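Local coordinates for protein WZI (Escherichia coli, PDB 2YNK) that binds carbohydrate as an outer-membrane beta-barrel lectin and underpins the assembly of group 1 capsule on the cell surface, at residues Asn268-Phe277 with Ser288-Glu298. Sequence-based numbering, arbitrary orientation.
Sequences NQLAGFDFKF and SFYGQMIGEDE
Neighbouring antiparallel strands of a transmembrane barrel wall meet where Phe277, Phe275 and Phe289 cluster on one face of the sheet. Four pairs of backbone hydrogen bonds join 268-277 to 288-295, from Phe277 with Phe289 to Ala271 with Gly295; Phe277 N reaches Phe289 O at 2.8 Å. Phe289, its CG set between its own backbone N and carbonyl carbon (chi1 65°), touches both phenylalanines of the facing strand. Phe277 CB sits over one face of this ring, 4.1 Å from the centroid, while Phe289 CE2 comes within 3.7 Å of Phe275 CE1. The Phe275 ring leans across the strand, one face over the backbone of Tyr290 and Gly291, with its CE2 3.5 Å from Gly291 N; glycine's missing side chain leaves room for it.

Asp274, Gln292 and Lys276 make the other face largely polar. Asp274 and Gln292 run side by side, carboxylate and amide planes 85° apart, yet each is held by outside partners: Asp274 by Arg217, Gln292 by Leu160 N and Trp152 O. Extended Lys276 passes CE along Ser288 CB (3.7 Å) to salt bridges with Glu313 and Asp19. An apolar, here aromatic, outer face backed by inward polar side chains typifies outer-membrane beta-barrels.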
# COMPACT_ATOMS: atom_id res chain seq x y z
N ASN A 268 -5.78 19.60 -9.80
CA ASN A 268 -6.83 18.80 -9.14
C ASN A 268 -6.33 18.25 -7.80
O ASN A 268 -5.27 17.63 -7.75
CB ASN A 268 -7.26 17.63 -10.03
CG ASN A 268 -8.26 16.69 -9.36
OD1 ASN A 268 -8.28 15.50 -9.66
ND2 ASN A 268 -9.10 17.21 -8.47
N GLN A 269 -7.10 18.46 -6.73
CA GLN A 269 -6.68 18.13 -5.37
C GLN A 269 -7.45 16.93 -4.82
O GLN A 269 -8.61 16.69 -5.17
CB GLN A 269 -6.88 19.33 -4.44
CG GLN A 269 -5.77 20.39 -4.49
CD GLN A 269 -5.74 21.17 -5.79
OE1 GLN A 269 -4.75 21.11 -6.55
NE2 GLN A 269 -6.82 21.90 -6.07
N LEU A 270 -6.76 16.18 -3.95
CA LEU A 270 -7.39 15.23 -3.04
C LEU A 270 -6.77 15.41 -1.66
O LEU A 270 -5.57 15.65 -1.54
CB LEU A 270 -7.21 13.79 -3.53
CG LEU A 270 -8.19 13.34 -4.62
CD1 LEU A 270 -7.64 13.67 -6.00
CD2 LEU A 270 -8.49 11.86 -4.51
N ALA A 271 -7.58 15.29 -0.61
CA ALA A 271 -7.10 15.57 0.74
C ALA A 271 -8.02 14.96 1.80
O ALA A 271 -9.24 14.96 1.64
CB ALA A 271 -6.96 17.07 0.96
N GLY A 272 -7.43 14.44 2.86
CA GLY A 272 -8.21 13.86 3.94
C GLY A 272 -7.40 13.38 5.13
O GLY A 272 -6.20 13.59 5.21
N PHE A 273 -8.09 12.70 6.04
CA PHE A 273 -7.50 12.24 7.30
C PHE A 273 -7.70 10.75 7.47
O PHE A 273 -8.61 10.15 6.88
CB PHE A 273 -8.13 12.96 8.49
CG PHE A 273 -8.18 14.46 8.34
CD1 PHE A 273 -7.02 15.20 8.40
CD2 PHE A 273 -9.38 15.11 8.16
CE1 PHE A 273 -7.05 16.58 8.27
CE2 PHE A 273 -9.43 16.49 8.02
CZ PHE A 273 -8.25 17.23 8.08
N ASP A 274 -6.84 10.16 8.29
CA ASP A 274 -6.99 8.76 8.70
C ASP A 274 -6.66 8.62 10.18
O ASP A 274 -6.04 9.50 10.77
CB ASP A 274 -6.11 7.83 7.85
CG ASP A 274 -4.84 8.51 7.32
OD1 ASP A 274 -4.94 9.37 6.40
OD2 ASP A 274 -3.75 8.17 7.80
N PHE A 275 -7.11 7.52 10.77
CA PHE A 275 -6.77 7.20 12.16
C PHE A 275 -6.67 5.69 12.35
O PHE A 275 -7.24 4.92 11.57
CB PHE A 275 -7.81 7.78 13.13
CG PHE A 275 -9.04 6.93 13.26
CD1 PHE A 275 -9.10 5.89 14.19
CD2 PHE A 275 -10.14 7.14 12.43
CE1 PHE A 275 -10.22 5.09 14.29
CE2 PHE A 275 -11.27 6.35 12.53
CZ PHE A 275 -11.31 5.32 13.46
N LYS A 276 -5.94 5.29 13.38
CA LYS A 276 -5.96 3.91 13.87
C LYS A 276 -5.94 3.95 15.40
O LYS A 276 -5.12 4.66 16.00
CB LYS A 276 -4.77 3.10 13.31
CG LYS A 276 -4.80 1.63 13.71
CD LYS A 276 -3.62 0.80 13.20
CE LYS A 276 -3.61 -0.59 13.85
NZ LYS A 276 -2.80 -1.63 13.14
N PHE A 277 -6.85 3.20 16.03
CA PHE A 277 -6.99 3.18 17.48
C PHE A 277 -6.75 1.79 18.06
O PHE A 277 -7.56 0.89 17.86
CB PHE A 277 -8.38 3.67 17.89
CG PHE A 277 -8.55 3.86 19.37
CD1 PHE A 277 -8.10 5.02 19.99
CD2 PHE A 277 -9.14 2.88 20.15
CE1 PHE A 277 -8.25 5.19 21.36
CE2 PHE A 277 -9.30 3.05 21.52
CZ PHE A 277 -8.85 4.21 22.12
N SER A 288 -7.67 -3.61 16.92
CA SER A 288 -7.67 -2.19 16.61
C SER A 288 -8.78 -1.88 15.65
O SER A 288 -9.31 -2.77 14.99
CB SER A 288 -6.35 -1.77 15.97
OG SER A 288 -5.24 -2.21 16.72
N PHE A 289 -9.16 -0.62 15.58
CA PHE A 289 -10.03 -0.18 14.52
C PHE A 289 -9.47 1.09 13.89
O PHE A 289 -8.78 1.87 14.55
CB PHE A 289 -11.49 -0.04 14.98
CG PHE A 289 -11.72 1.04 16.01
CD1 PHE A 289 -11.55 0.77 17.36
CD2 PHE A 289 -12.17 2.30 15.63
CE1 PHE A 289 -11.80 1.76 18.32
CE2 PHE A 289 -12.42 3.29 16.58
CZ PHE A 289 -12.24 3.02 17.92
N TYR A 290 -9.74 1.24 12.59
CA TYR A 290 -9.17 2.31 11.80
C TYR A 290 -10.17 2.88 10.80
O TYR A 290 -11.17 2.25 10.46
CB TYR A 290 -7.93 1.80 11.07
CG TYR A 290 -8.16 0.53 10.26
CD1 TYR A 290 -8.69 0.60 8.97
CD2 TYR A 290 -7.84 -0.72 10.78
CE1 TYR A 290 -8.91 -0.54 8.23
CE2 TYR A 290 -8.05 -1.87 10.03
CZ TYR A 290 -8.59 -1.78 8.75
OH TYR A 290 -8.80 -2.90 8.00
N GLY A 291 -9.88 4.09 10.32
CA GLY A 291 -10.73 4.79 9.35
C GLY A 291 -9.97 5.80 8.52
O GLY A 291 -8.92 6.30 8.93
N GLN A 292 -10.50 6.11 7.34
CA GLN A 292 -9.88 7.07 6.44
C GLN A 292 -10.96 7.82 5.67
O GLN A 292 -11.92 7.20 5.19
CB GLN A 292 -8.93 6.36 5.47
CG GLN A 292 -8.23 7.28 4.47
CD GLN A 292 -7.19 6.56 3.64
OE1 GLN A 292 -7.50 5.58 2.95
NE2 GLN A 292 -5.95 7.04 3.69
N MSE A 293 -10.81 9.13 5.57
CA MSE A 293 -11.79 9.96 4.88
C MSE A 293 -11.09 10.92 3.96
O MSE A 293 -10.57 11.93 4.41
CB MSE A 293 -12.64 10.72 5.90
CG MSE A 293 -13.76 11.51 5.23
SE MSE A 293 -14.53 12.80 6.51
CE MSE A 293 -16.21 13.23 5.58
N ILE A 294 -11.07 10.60 2.67
CA ILE A 294 -10.48 11.49 1.68
C ILE A 294 -11.57 12.16 0.87
O ILE A 294 -12.54 11.51 0.48
CB ILE A 294 -9.58 10.74 0.70
CG1 ILE A 294 -8.46 10.04 1.47
CG2 ILE A 294 -9.00 11.70 -0.31
CD1 ILE A 294 -7.47 10.99 2.10
N GLY A 295 -11.41 13.46 0.62
CA GLY A 295 -12.39 14.25 -0.12
C GLY A 295 -11.83 14.80 -1.41
O GLY A 295 -10.62 14.98 -1.55
N GLU A 296 -12.72 15.09 -2.36
CA GLU A 296 -12.30 15.62 -3.66
C GLU A 296 -12.18 17.14 -3.70
O GLU A 296 -11.39 17.68 -4.47
CB GLU A 296 -13.24 15.12 -4.76
CG GLU A 296 -12.89 13.72 -5.25
CD GLU A 296 -11.71 13.68 -6.21
OE1 GLU A 296 -11.02 14.72 -6.39
OE2 GLU A 296 -11.47 12.60 -6.78
N ASP A 297 -12.96 17.82 -2.86
CA ASP A 297 -12.88 19.28 -2.68
C ASP A 297 -12.43 19.60 -1.25
O ASP A 297 -12.60 18.77 -0.35
CB ASP A 297 -14.25 19.92 -2.94
CG ASP A 297 -14.89 19.44 -4.23
OD1 ASP A 297 -14.18 19.29 -5.24
OD2 ASP A 297 -16.12 19.23 -4.24
N GLU A 298 -11.87 20.79 -1.03
CA GLU A 298 -11.39 21.16 0.31
C GLU A 298 -12.01 22.45 0.86
O GLU A 298 -11.80 23.54 0.33
CB GLU A 298 -9.86 21.25 0.34
CG GLU A 298 -9.31 21.44 1.76
CD GLU A 298 -7.97 20.77 2.01
OE1 GLU A 298 -7.10 20.79 1.11
OE2 GLU A 298 -7.80 20.21 3.12